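Local coordinates for putative dihydrodipicolinate synthase (Thermus thermophilus, PDB 2PCQ), which belongs to the dihydrodipicolinate synthetase family and folds as a TIM barrel, here a four-chain assembly with a bound potassium ion, at residues L16-F21 / L56-P61; E50-G55 / L81-A86; A141-P146 / Q169-Y174; F163-L168 / L185-E190. All coordinates share one frame; numbering follows the deposited sequence.

Interaction 1 (L16-F21 / L56-P61)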
loop_
_atom_site.group_PDB
_atom_site.type_symbol
_atom_site.label_atom_id
_atom_site.label_comp_id
_atom_site.label_asym_id
_atom_site.label_seq_id
_atom_site.Cartn_x
_atom_site.Cartn_y
_atom_site.Cartn_z
ATOM N N LEU A 16 27.919 22.277 -1.978
ATOM C CA LEU A 16 27.677 22.482 -0.557
ATOM C C LEU A 16 28.181 23.876 -0.192
ATOM O O LEU A 16 29.289 24.259 -0.573
ATOM C CB LEU A 16 28.427 21.433 0.269
ATOM C CG LEU A 16 28.375 21.620 1.789
ATOM C CD1 LEU A 16 26.935 21.491 2.273
ATOM C CD2 LEU A 16 29.265 20.590 2.470
ATOM N N ASP A 17 27.371 24.637 0.536
ATOM C CA ASP A 17 27.766 25.984 0.940
ATOM C C ASP A 17 27.981 26.002 2.449
ATOM O O ASP A 17 27.047 26.246 3.212
ATOM C CB ASP A 17 26.680 26.995 0.567
ATOM C CG ASP A 17 27.146 28.436 0.723
ATOM O OD1 ASP A 17 27.987 28.706 1.607
ATOM O OD2 ASP A 17 26.659 29.302 -0.031
ATOM N N GLU A 18 29.215 25.737 2.867
ATOM C CA GLU A 18 29.580 25.702 4.282
ATOM C C GLU A 18 29.301 27.008 5.019
ATOM O O GLU A 18 28.786 27.001 6.139
ATOM C CB GLU A 18 31.064 25.348 4.427
ATOM C CG GLU A 18 31.418 23.965 3.907
ATOM C CD GLU A 18 32.911 23.709 3.900
ATOM O OE1 GLU A 18 33.557 23.860 4.960
ATOM O OE2 GLU A 18 33.441 23.352 2.827
ATOM N N GLU A 19 29.654 28.126 4.395
ATOM C CA GLU A 19 29.439 29.434 5.005
ATOM C C GLU A 19 27.954 29.655 5.279
ATOM O O GLU A 19 27.573 30.089 6.365
ATOM C CB GLU A 19 29.966 30.542 4.088
ATOM C CG GLU A 19 31.482 30.577 3.928
ATOM C CD GLU A 19 32.053 29.286 3.366
ATOM O OE1 GLU A 19 31.517 28.789 2.350
ATOM O OE2 GLU A 19 33.041 28.773 3.936
ATOM N N ALA A 20 27.120 29.353 4.289
ATOM C CA ALA A 20 25.679 29.518 4.435
ATOM C C ALA A 20 25.142 28.605 5.531
ATOM O O ALA A 20 24.283 29.001 6.312
ATOM C CB ALA A 20 24.980 29.212 3.114
ATOM N N PHE A 21 25.663 27.384 5.586
ATOM C CA PHE A 21 25.242 26.399 6.575
ATOM C C PHE A 21 25.463 26.953 7.984
ATOM O O PHE A 21 24.570 26.907 8.833
ATOM C CB PHE A 21 26.049 25.107 6.365
ATOM C CG PHE A 21 25.446 23.876 7.011
ATOM C CD1 PHE A 21 24.095 23.823 7.347
ATOM C CD2 PHE A 21 26.229 22.737 7.212
ATOM C CE1 PHE A 21 23.531 22.654 7.877
ATOM C CE2 PHE A 21 25.676 21.564 7.739
ATOM C CZ PHE A 21 24.324 21.523 8.068
ATOM N N LEU A 56 29.510 19.302 8.757
ATOM C CA LEU A 56 29.401 19.333 10.211
ATOM C C LEU A 56 30.543 20.114 10.862
ATOM O O LEU A 56 30.337 20.790 11.867
ATOM C CB LEU A 56 29.347 17.905 10.766
ATOM C CG LEU A 56 29.133 17.737 12.276
ATOM C CD1 LEU A 56 27.874 18.475 12.715
ATOM C CD2 LEU A 56 29.023 16.256 12.612
ATOM N N ARG A 57 31.740 20.026 10.286
ATOM C CA ARG A 57 32.897 20.750 10.814
ATOM C C ARG A 57 32.720 22.261 10.663
ATOM O O ARG A 57 33.349 23.042 11.374
ATOM C CB ARG A 57 34.184 20.342 10.087
ATOM C CG ARG A 57 34.705 18.945 10.392
ATOM C CD ARG A 57 36.173 18.829 9.970
ATOM N NE ARG A 57 36.364 19.019 8.532
ATOM C CZ ARG A 57 36.243 18.052 7.624
ATOM N NH1 ARG A 57 35.934 16.819 8.003
ATOM N NH2 ARG A 57 36.422 18.318 6.338
ATOM N N ALA A 58 31.871 22.669 9.725
ATOM C CA ALA A 58 31.627 24.086 9.485
ATOM C C ALA A 58 30.708 24.695 10.541
ATOM O O ALA A 58 30.647 25.914 10.687
ATOM C CB ALA A 58 31.020 24.281 8.103
ATOM N N LEU A 59 29.996 23.846 11.275
ATOM C CA LEU A 59 29.071 24.329 12.293
ATOM C C LEU A 59 29.695 24.448 13.673
ATOM O O LEU A 59 30.658 23.762 13.994
ATOM C CB LEU A 59 27.849 23.409 12.381
ATOM C CG LEU A 59 27.055 23.195 11.090
ATOM C CD1 LEU A 59 25.876 22.283 11.385
ATOM C CD2 LEU A 59 26.578 24.536 10.532
ATOM N N ARG A 60 29.122 25.328 14.486
ATOM C CA ARG A 60 29.580 25.553 15.850
ATOM C C ARG A 60 28.367 25.849 16.728
ATOM O O ARG A 60 28.186 26.968 17.201
ATOM C CB ARG A 60 30.566 26.725 15.889
ATOM C CG ARG A 60 31.928 26.412 15.275
ATOM C CD ARG A 60 32.722 25.450 16.153
ATOM N NE ARG A 60 34.035 25.137 15.593
ATOM C CZ ARG A 60 34.252 24.264 14.612
ATOM N NH1 ARG A 60 33.241 23.599 14.069
ATOM N NH2 ARG A 60 35.487 24.053 14.173
ATOM N N PRO A 61 27.512 24.839 16.952
ATOM C CA PRO A 61 26.313 25.012 17.777
ATOM C C PRO A 61 26.681 25.425 19.196
ATOM O O PRO A 61 27.670 24.944 19.737
ATOM C CB PRO A 61 25.665 23.625 17.744
ATOM C CG PRO A 61 26.165 23.031 16.457
ATOM C CD PRO A 61 27.606 23.458 16.449
#
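Phe-21 and Leu-59 make a buried apolar contact between two outer elements of the barrel: the first turn of helix 18-28 packs against the C-terminal end of helix 49-57 and the chain beyond it. Leu-59 lies over one face of the Phe-21 ring. Its CD2 methyl stands 3.9 Å from the ring centroid and 18° off the ring normal, a CH-pi contact, while the other branch reaches the far part of the ring, with CD1 3.7 Å from Phe-21 CE2. The CD2 methyl also rests on the backbone, 3.5 Å from Phe-21 O. With CG swung opposite its backbone N (chi1 -162°), the phenylalanine ring meets the leucine, and the two side chains cross at about a right angle. A branched leucine suits this place because its two methyls can spread over a flat ring. At Glu-18 and Ala-58 the two backbones come closer, and there small groups meet: Ala-58 CB touches Glu-18 CB at 3.8 Å, an alanine leaving room for the glutamate stem. The carboxylate of Glu-18 turns to Arg-54 in a salt bridge. Asp-17 is the N-cap of helix 18-28, its OD1 accepting from Ala-20 N at 2.9 Å. Val-37 of strand 36-37 touches both Phe-21 and Leu-59, tying the pair to the barrel wall. Between the two segments, then, cohesion comes from dispersion and the CH-pi contact, with charge kept to the periphery.

Interaction 2 (E50-G55 / L81-A86)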
loop_
_atom_site.group_PDB
_atom_site.type_symbol
_atom_site.label_atom_id
_atom_site.label_comp_id
_atom_site.label_asym_id
_atom_site.label_seq_id
_atom_site.Cartn_x
_atom_site.Cartn_y
_atom_site.Cartn_z
ATOM N N GLU A 50 32.514 12.619 2.519
ATOM C CA GLU A 50 33.442 13.742 2.627
ATOM C C GLU A 50 32.691 15.050 2.884
ATOM O O GLU A 50 33.061 15.822 3.770
ATOM C CB GLU A 50 34.274 13.841 1.342
ATOM C CG GLU A 50 35.428 14.836 1.375
ATOM C CD GLU A 50 34.980 16.271 1.173
ATOM O OE1 GLU A 50 34.196 16.518 0.232
ATOM O OE2 GLU A 50 35.422 17.154 1.944
ATOM N N GLU A 51 31.635 15.293 2.111
ATOM C CA GLU A 51 30.837 16.506 2.270
ATOM C C GLU A 51 30.129 16.479 3.625
ATOM O O GLU A 51 30.010 17.505 4.295
ATOM C CB GLU A 51 29.817 16.618 1.131
ATOM C CG GLU A 51 30.462 16.605 -0.254
ATOM C CD GLU A 51 29.454 16.547 -1.387
ATOM O OE1 GLU A 51 28.497 15.749 -1.292
ATOM O OE2 GLU A 51 29.626 17.288 -2.382
ATOM N N ARG A 52 29.677 15.294 4.028
ATOM C CA ARG A 52 28.992 15.106 5.304
ATOM C C ARG A 52 29.883 15.573 6.458
ATOM O O ARG A 52 29.441 16.308 7.339
ATOM C CB ARG A 52 28.647 13.624 5.494
ATOM C CG ARG A 52 27.885 13.287 6.771
ATOM C CD ARG A 52 27.867 11.779 6.991
ATOM N NE ARG A 52 29.217 11.272 7.231
ATOM C CZ ARG A 52 29.657 10.074 6.857
ATOM N NH1 ARG A 52 28.861 9.231 6.212
ATOM N NH2 ARG A 52 30.904 9.717 7.131
ATOM N N ALA A 53 31.138 15.134 6.450
ATOM C CA ALA A 53 32.090 15.502 7.494
ATOM C C ALA A 53 32.435 16.987 7.408
ATOM O O ALA A 53 32.542 17.671 8.425
ATOM C CB ALA A 53 33.362 14.665 7.359
ATOM N N ARG A 54 32.604 17.479 6.187
ATOM C CA ARG A 54 32.943 18.878 5.963
ATOM C C ARG A 54 31.821 19.794 6.455
ATOM O O ARG A 54 32.067 20.792 7.133
ATOM C CB ARG A 54 33.190 19.105 4.471
ATOM C CG ARG A 54 34.087 20.283 4.146
ATOM C CD ARG A 54 34.489 20.245 2.677
ATOM N NE ARG A 54 33.391 20.628 1.795
ATOM C CZ ARG A 54 33.163 20.080 0.608
ATOM N NH1 ARG A 54 33.951 19.116 0.157
ATOM N NH2 ARG A 54 32.151 20.502 -0.136
ATOM N N GLY A 55 30.586 19.444 6.112
ATOM C CA GLY A 55 29.451 20.245 6.525
ATOM C C GLY A 55 29.330 20.399 8.029
ATOM O O GLY A 55 29.083 21.496 8.528
ATOM N N LEU A 81 29.193 8.270 12.723
ATOM C CA LEU A 81 29.117 8.327 14.176
ATOM C C LEU A 81 30.352 9.006 14.768
ATOM O O LEU A 81 30.227 9.870 15.633
ATOM C CB LEU A 81 28.953 6.916 14.754
ATOM C CG LEU A 81 28.728 6.791 16.267
ATOM C CD1 LEU A 81 28.057 5.464 16.580
ATOM C CD2 LEU A 81 30.054 6.919 17.005
ATOM N N LEU A 82 31.540 8.630 14.295
ATOM C CA LEU A 82 32.777 9.224 14.805
ATOM C C LEU A 82 32.788 10.732 14.588
ATOM O O LEU A 82 33.225 11.487 15.454
ATOM C CB LEU A 82 34.001 8.605 14.119
ATOM C CG LEU A 82 34.270 7.122 14.391
ATOM C CD1 LEU A 82 35.525 6.687 13.647
ATOM C CD2 LEU A 82 34.429 6.891 15.887
ATOM N N GLU A 83 32.307 11.157 13.425
ATOM C CA GLU A 83 32.243 12.571 13.077
ATOM C C GLU A 83 31.293 13.322 14.007
ATOM O O GLU A 83 31.619 14.403 14.497
ATOM C CB GLU A 83 31.789 12.719 11.623
ATOM C CG GLU A 83 32.858 12.327 10.609
ATOM C CD GLU A 83 32.286 11.936 9.255
ATOM O OE1 GLU A 83 31.167 12.381 8.922
ATOM O OE2 GLU A 83 32.968 11.191 8.517
ATOM N N ALA A 84 30.125 12.735 14.253
ATOM C CA ALA A 84 29.123 13.341 15.123
ATOM C C ALA A 84 29.657 13.474 16.543
ATOM O O ALA A 84 29.459 14.498 17.198
ATOM C CB ALA A 84 27.849 12.496 15.121
ATOM N N LYS A 85 30.341 12.437 17.011
ATOM C CA LYS A 85 30.895 12.443 18.358
ATOM C C LYS A 85 31.974 13.512 18.512
ATOM O O LYS A 85 32.023 14.216 19.522
ATOM C CB LYS A 85 31.477 11.067 18.695
ATOM C CG LYS A 85 31.920 10.937 20.140
ATOM C CD LYS A 85 32.481 9.561 20.442
ATOM C CE LYS A 85 33.004 9.501 21.867
ATOM N NZ LYS A 85 33.643 8.198 22.178
ATOM N N ALA A 86 32.831 13.634 17.503
ATOM C CA ALA A 86 33.908 14.617 17.527
ATOM C C ALA A 86 33.362 16.040 17.486
ATOM O O ALA A 86 34.004 16.969 17.972
ATOM C CB ALA A 86 34.857 14.388 16.346
HETATM O O HOH W 1 29.584 14.438 9.752
#
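Arg-52 and Glu-83 meet side-on between two neighbouring helices, the guanidinium offering NE and NH2 to the two oxygens of one carboxylate. Arg-52 NE gives its hydrogen to Glu-83 OE1 at 2.8 Å, and Arg-52 NH2 does the same to Glu-83 OE2 at 2.9 Å, the second bond being the straighter at 166°. Both acceptors lie close to the guanidinium plane and both are met on the syn side, yet the two flat groups are twisted 37° apart, which leaves each nitrogen somewhat out of the carboxylate plane. The long chains cross at about a right angle. Arg-52 gets there by bending at chi3 (65°), which folds an otherwise extended chain toward the carboxylate; Glu-83 is extended beyond CG and reaches straight across. Ala-53 CB also lies 3.5 Å from Glu-83 CD, and a methyl is small enough to let the carboxylate settle against the helix. A water donates to Glu-83 OE1 at 2.7 Å and, more weakly, to Arg-52 O, so OE1 has two donors. Two bonds should restrict rotation of both groups and probably favour the charged forms. Arg-52 NH1 also has a long, weak ion pair with Glu-71. This bidentate salt bridge joins helix 49-57 to helix 74-87 at the protein surface, consecutive helices on the outside of a TIM barrel.

Interaction 3 (A141-P146 / Q169-Y174). With K (potassium ion), chain B.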
loop_
_atom_site.group_PDB
_atom_site.type_symbol
_atom_site.label_atom_id
_atom_site.label_comp_id
_atom_site.label_asym_id
_atom_site.label_seq_id
_atom_site.Cartn_x
_atom_site.Cartn_y
_atom_site.Cartn_z
ATOM N N ALA A 141 11.857 -3.570 22.284
ATOM C CA ALA A 141 13.029 -4.381 22.580
ATOM C C ALA A 141 14.254 -3.497 22.790
ATOM O O ALA A 141 15.124 -3.815 23.596
ATOM C CB ALA A 141 13.289 -5.368 21.444
ATOM N N LEU A 142 14.314 -2.383 22.066
ATOM C CA LEU A 142 15.443 -1.463 22.164
ATOM C C LEU A 142 15.321 -0.460 23.305
ATOM O O LEU A 142 16.327 0.028 23.821
ATOM C CB LEU A 142 15.611 -0.706 20.844
ATOM C CG LEU A 142 16.039 -1.559 19.646
ATOM C CD1 LEU A 142 15.827 -0.794 18.354
ATOM C CD2 LEU A 142 17.499 -1.953 19.814
ATOM N N ALA A 143 14.086 -0.159 23.691
ATOM C CA ALA A 143 13.817 0.804 24.751
ATOM C C ALA A 143 14.581 0.596 26.061
ATOM O O ALA A 143 14.951 1.558 26.707
ATOM C CB ALA A 143 12.314 0.857 25.031
ATOM N N PRO A 144 14.819 -0.656 26.482
ATOM C CA PRO A 144 15.553 -0.803 27.747
ATOM C C PRO A 144 17.021 -0.353 27.721
ATOM O O PRO A 144 17.586 -0.004 28.758
ATOM C CB PRO A 144 15.415 -2.296 28.054
ATOM C CG PRO A 144 14.097 -2.648 27.421
ATOM C CD PRO A 144 14.194 -1.931 26.091
ATOM N N HIS A 145 17.635 -0.357 26.540
ATOM C CA HIS A 145 19.039 0.032 26.399
ATOM C C HIS A 145 19.313 1.456 26.884
ATOM O O HIS A 145 18.719 2.408 26.396
ATOM C CB HIS A 145 19.470 -0.096 24.938
ATOM C CG HIS A 145 20.955 -0.114 24.745
ATOM N ND1 HIS A 145 21.785 0.861 25.252
ATOM C CD2 HIS A 145 21.755 -0.983 24.080
ATOM C CE1 HIS A 145 23.034 0.596 24.907
ATOM N NE2 HIS A 145 23.042 -0.516 24.195
ATOM N N PRO A 146 20.246 1.618 27.836
ATOM C CA PRO A 146 20.603 2.926 28.395
ATOM C C PRO A 146 20.920 4.029 27.380
ATOM O O PRO A 146 20.592 5.194 27.610
ATOM C CB PRO A 146 21.805 2.603 29.281
ATOM C CG PRO A 146 21.514 1.210 29.734
ATOM C CD PRO A 146 21.052 0.552 28.455
ATOM N N GLN A 169 8.658 3.412 29.477
ATOM C CA GLN A 169 9.159 4.366 30.458
ATOM C C GLN A 169 10.626 4.608 30.121
ATOM O O GLN A 169 11.228 3.824 29.384
ATOM C CB GLN A 169 9.030 3.804 31.872
ATOM C CG GLN A 169 7.613 3.439 32.263
ATOM C CD GLN A 169 7.510 2.993 33.705
ATOM O OE1 GLN A 169 7.718 3.783 34.631
ATOM N NE2 GLN A 169 7.191 1.720 33.908
ATOM N N GLU A 170 11.207 5.678 30.655
ATOM C CA GLU A 170 12.600 5.992 30.353
ATOM C C GLU A 170 12.758 6.023 28.832
ATOM O O GLU A 170 13.761 5.551 28.291
ATOM C CB GLU A 170 13.541 4.929 30.933
ATOM C CG GLU A 170 13.607 4.878 32.451
ATOM C CD GLU A 170 14.609 3.849 32.953
ATOM O OE1 GLU A 170 15.232 3.163 32.114
ATOM O OE2 GLU A 170 14.770 3.725 34.185
ATOM N N PHE A 171 11.755 6.566 28.146
ATOM C CA PHE A 171 11.786 6.636 26.690
ATOM C C PHE A 171 11.179 7.957 26.230
ATOM O O PHE A 171 9.965 8.153 26.264
ATOM C CB PHE A 171 11.018 5.456 26.098
ATOM C CG PHE A 171 11.388 5.145 24.684
ATOM C CD1 PHE A 171 10.477 5.345 23.654
ATOM C CD2 PHE A 171 12.648 4.639 24.380
ATOM C CE1 PHE A 171 10.816 5.043 22.337
ATOM C CE2 PHE A 171 12.998 4.334 23.068
ATOM C CZ PHE A 171 12.079 4.536 22.044
ATOM N N ARG A 172 12.050 8.855 25.794
ATOM C CA ARG A 172 11.658 10.188 25.368
ATOM C C ARG A 172 11.134 10.231 23.945
ATOM O O ARG A 172 11.845 9.929 22.989
ATOM C CB ARG A 172 12.849 11.124 25.548
ATOM C CG ARG A 172 13.352 11.136 26.995
ATOM C CD ARG A 172 14.708 11.793 27.108
ATOM N NE ARG A 172 14.675 13.163 26.616
ATOM C CZ ARG A 172 15.759 13.893 26.390
ATOM N NH1 ARG A 172 16.960 13.376 26.612
ATOM N NH2 ARG A 172 15.643 15.141 25.953
ATOM N N VAL A 173 9.876 10.627 23.819
ATOM C CA VAL A 173 9.218 10.682 22.526
ATOM C C VAL A 173 9.130 12.071 21.923
ATOM O O VAL A 173 8.609 12.999 22.542
ATOM C CB VAL A 173 7.787 10.114 22.618
ATOM C CG1 VAL A 173 7.101 10.205 21.263
ATOM C CG2 VAL A 173 7.834 8.665 23.112
ATOM N N TYR A 174 9.638 12.193 20.702
ATOM C CA TYR A 174 9.594 13.445 19.960
ATOM C C TYR A 174 8.826 13.205 18.673
ATOM O O TYR A 174 9.068 12.224 17.973
ATOM C CB TYR A 174 11.009 13.930 19.643
ATOM C CG TYR A 174 11.557 14.836 20.715
ATOM C CD1 TYR A 174 11.278 16.200 20.701
ATOM C CD2 TYR A 174 12.266 14.319 21.799
ATOM C CE1 TYR A 174 11.677 17.028 21.738
ATOM C CE2 TYR A 174 12.672 15.143 22.849
ATOM C CZ TYR A 174 12.368 16.497 22.811
ATOM O OH TYR A 174 12.721 17.326 23.852
HETATM K K K B . 16.353 3.930 27.465
HETATM O O HOH W 2 12.737 1.893 28.523
HETATM O O HOH W 3 17.112 2.268 30.006
HETATM O O HOH W 4 17.748 6.474 28.609
#
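Metal coordination, bridging water and a small apolar contact join Ala-143 and its neighbours to Glu-170 and Phe-171. The potassium ion is held by backbone carbonyls from both segments: Ala-143 O at 2.9 Å, His-145 O at 3.0 Å and Glu-170 O at 3.2 Å. Val-148 O and two waters complete the coordination. The protein ligands are all main-chain oxygens, and such neutral carbonyl dipoles are well suited to a large, weakly hydrated cation. The type I turn from Leu-142 to His-145 brings the first two carbonyls round to the ion.

Water gives further links. One molecule donates to Gln-169 O at 2.6 Å and, weakly, to Ala-143 O. A second, itself a ligand of the ion, donates to Pro-144 O and to Glu-170 OE1, so the carboxylate takes part through the metal's solvent shell.

The apolar contact is slight. Ala-143 CB approaches Phe-171 CD2 obliquely at 3.9 Å, where a short methyl lets the ring come near. A chi1 of -159° sets CG of Phe-171 beside its own carbonyl carbon, and from there the ring meets this alanine.

Phe-171 also packs on Val-148 and Ile-151 of strand 148-153, and Leu-142 on helix 107-118; the contact thus joins the end of helix 136-142 to the entry of strand 172-175.

Interaction 4 (F163-L168 / L185-E190)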
loop_
_atom_site.group_PDB
_atom_site.type_symbol
_atom_site.label_atom_id
_atom_site.label_comp_id
_atom_site.label_asym_id
_atom_site.label_seq_id
_atom_site.Cartn_x
_atom_site.Cartn_y
_atom_site.Cartn_z
ATOM N N PHE A 163 1.166 4.269 22.001
ATOM C CA PHE A 163 1.823 3.041 22.432
ATOM C C PHE A 163 3.022 3.370 23.323
ATOM O O PHE A 163 3.158 2.823 24.413
ATOM C CB PHE A 163 2.298 2.234 21.218
ATOM C CG PHE A 163 3.123 1.029 21.577
ATOM C CD1 PHE A 163 2.520 -0.199 21.824
ATOM C CD2 PHE A 163 4.506 1.127 21.683
ATOM C CE1 PHE A 163 3.286 -1.318 22.170
ATOM C CE2 PHE A 163 5.280 0.021 22.030
ATOM C CZ PHE A 163 4.670 -1.205 22.275
ATOM N N TYR A 164 3.893 4.262 22.862
ATOM C CA TYR A 164 5.069 4.626 23.651
ATOM C C TYR A 164 4.632 5.124 25.024
ATOM O O TYR A 164 5.222 4.769 26.046
ATOM C CB TYR A 164 5.878 5.741 22.978
ATOM C CG TYR A 164 6.212 5.538 21.514
ATOM C CD1 TYR A 164 6.602 4.290 21.024
ATOM C CD2 TYR A 164 6.165 6.608 20.625
ATOM C CE1 TYR A 164 6.933 4.117 19.678
ATOM C CE2 TYR A 164 6.497 6.447 19.284
ATOM C CZ TYR A 164 6.877 5.202 18.816
ATOM O OH TYR A 164 7.190 5.053 17.483
ATOM N N GLN A 165 3.588 5.950 25.029
ATOM C CA GLN A 165 3.058 6.539 26.251
ATOM C C GLN A 165 2.544 5.512 27.255
ATOM O O GLN A 165 2.814 5.610 28.450
ATOM C CB GLN A 165 1.927 7.518 25.910
ATOM C CG GLN A 165 1.267 8.155 27.132
ATOM C CD GLN A 165 0.109 9.054 26.761
ATOM O OE1 GLN A 165 -0.802 8.641 26.044
ATOM N NE2 GLN A 165 0.129 10.287 27.256
ATOM N N ALA A 166 1.801 4.528 26.764
ATOM C CA ALA A 166 1.230 3.512 27.635
ATOM C C ALA A 166 2.184 2.386 28.036
ATOM O O ALA A 166 2.064 1.834 29.131
ATOM C CB ALA A 166 -0.023 2.921 26.983
ATOM N N ARG A 167 3.130 2.048 27.169
ATOM C CA ARG A 167 4.025 0.935 27.472
ATOM C C ARG A 167 5.493 1.226 27.754
ATOM O O ARG A 167 6.172 0.391 28.351
ATOM C CB ARG A 167 3.957 -0.105 26.344
ATOM C CG ARG A 167 2.637 -0.863 26.256
ATOM C CD ARG A 167 2.727 -2.011 25.253
ATOM N NE ARG A 167 3.342 -3.219 25.803
ATOM C CZ ARG A 167 3.664 -4.288 25.078
ATOM N NH1 ARG A 167 3.438 -4.296 23.771
ATOM N NH2 ARG A 167 4.193 -5.357 25.660
ATOM N N LEU A 168 5.996 2.387 27.356
ATOM C CA LEU A 168 7.414 2.652 27.551
ATOM C C LEU A 168 7.795 3.756 28.528
ATOM O O LEU A 168 7.327 4.884 28.422
ATOM C CB LEU A 168 8.068 2.935 26.191
ATOM C CG LEU A 168 7.769 1.916 25.084
ATOM C CD1 LEU A 168 8.489 2.319 23.797
ATOM C CD2 LEU A 168 8.210 0.522 25.526
ATOM N N LEU A 185 1.209 15.761 21.784
ATOM C CA LEU A 185 1.477 16.249 23.134
ATOM C C LEU A 185 0.491 15.630 24.120
ATOM O O LEU A 185 0.868 15.216 25.215
ATOM C CB LEU A 185 1.371 17.778 23.183
ATOM C CG LEU A 185 2.424 18.551 22.380
ATOM C CD1 LEU A 185 2.195 20.050 22.552
ATOM C CD2 LEU A 185 3.826 18.169 22.854
ATOM N N ALA A 186 -0.774 15.565 23.720
ATOM C CA ALA A 186 -1.801 14.984 24.571
ATOM C C ALA A 186 -1.445 13.528 24.831
ATOM O O ALA A 186 -1.725 12.992 25.905
ATOM C CB ALA A 186 -3.159 15.075 23.891
ATOM N N LEU A 187 -0.823 12.898 23.837
ATOM C CA LEU A 187 -0.435 11.501 23.949
ATOM C C LEU A 187 0.983 11.278 24.491
ATOM O O LEU A 187 1.611 10.249 24.220
ATOM C CB LEU A 187 -0.635 10.795 22.598
ATOM C CG LEU A 187 -2.115 10.633 22.205
ATOM C CD1 LEU A 187 -2.237 10.132 20.779
ATOM C CD2 LEU A 187 -2.802 9.668 23.182
ATOM N N GLY A 188 1.490 12.254 25.242
ATOM C CA GLY A 188 2.789 12.102 25.879
ATOM C C GLY A 188 4.106 12.527 25.256
ATOM O O GLY A 188 5.145 12.379 25.897
ATOM N N ALA A 189 4.101 13.046 24.033
ATOM C CA ALA A 189 5.358 13.460 23.414
ATOM C C ALA A 189 6.042 14.530 24.262
ATOM O O ALA A 189 5.385 15.421 24.805
ATOM C CB ALA A 189 5.105 13.991 22.007
ATOM N N GLU A 190 7.362 14.430 24.378
ATOM C CA GLU A 190 8.143 15.391 25.150
ATOM C C GLU A 190 8.212 16.712 24.395
ATOM O O GLU A 190 8.323 17.784 24.992
ATOM C CB GLU A 190 9.558 14.855 25.387
ATOM C CG GLU A 190 10.471 15.810 26.155
ATOM C CD GLU A 190 11.880 15.267 26.317
ATOM O OE1 GLU A 190 12.035 14.163 26.876
ATOM O OE2 GLU A 190 12.834 15.942 25.884
#
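A Schellman motif that ends helix 181-186 supplies one side of this contact, and Gln-165 of helix 158-167 lays its amide against it. A fully extended side chain (chi1 178°) carries the glutamine amide out to the peptide that joins Leu-187 to Gly-188. Gln-165 NE2 comes to 3.1 Å from Leu-187 C, and Gln-165 CB lies 3.2 Å from Leu-187 O. The other amide end, modelled as Gln-165 OE1, touches the methyl Leu-187 CD2 at 3.6 Å. The packing is close but without a hydrogen bond. Gln-165 NE2 faces the donor Gly-188 N at 3.1 Å and OE1 the acceptor Leu-187 O, like against like, so which amide end is nitrogen and which oxygen is open to doubt.

In the motif itself Gly-188 N bonds to Leu-185 O at 3.0 Å, and Ala-189 N returns to the oxygen of Ala-184. Gly-188 is the C-prime residue, with a positive phi of 91°. Glycine is suited twice over, since a CB would jam against the preceding carbonyl and would also press on the Gln-165 amide. Leu-187 turns its apolar chain to Leu-158, Ile-161 and Ala-162 of helix 158-167, buried beside the polar amide. The second subunit adds to the same region: NE2 of Gln-220 of that subunit hydrogen-bonds to Ala-186 O, and Lys-224 of that subunit packs on Gln-165.

How the interactions relate
Interactions 1 and 2 share helix 49-57 and touch: the centres of the two contacts are about 11 Å apart, and Phe-21 CD2 packs 3.4 Å from Gly-55 O. Interactions 3 and 4 form a second pair, also about 11 Å between centres, where strand 172-175 lies between helices 158-167 and 181-186 in the chain; Tyr-174 OH probably hydrogen-bonds Glu-190 OE2 at 2.5 Å. The two pairs are separate: interactions 1 and 4 lie on opposite sides of the chain's centre, about 35 Å apart between centres, and interactions 2 and 3 are about 11 Å apart at their nearest atoms. The potassium ion belongs to interaction 3, while interaction 4 reaches a neighbouring subunit.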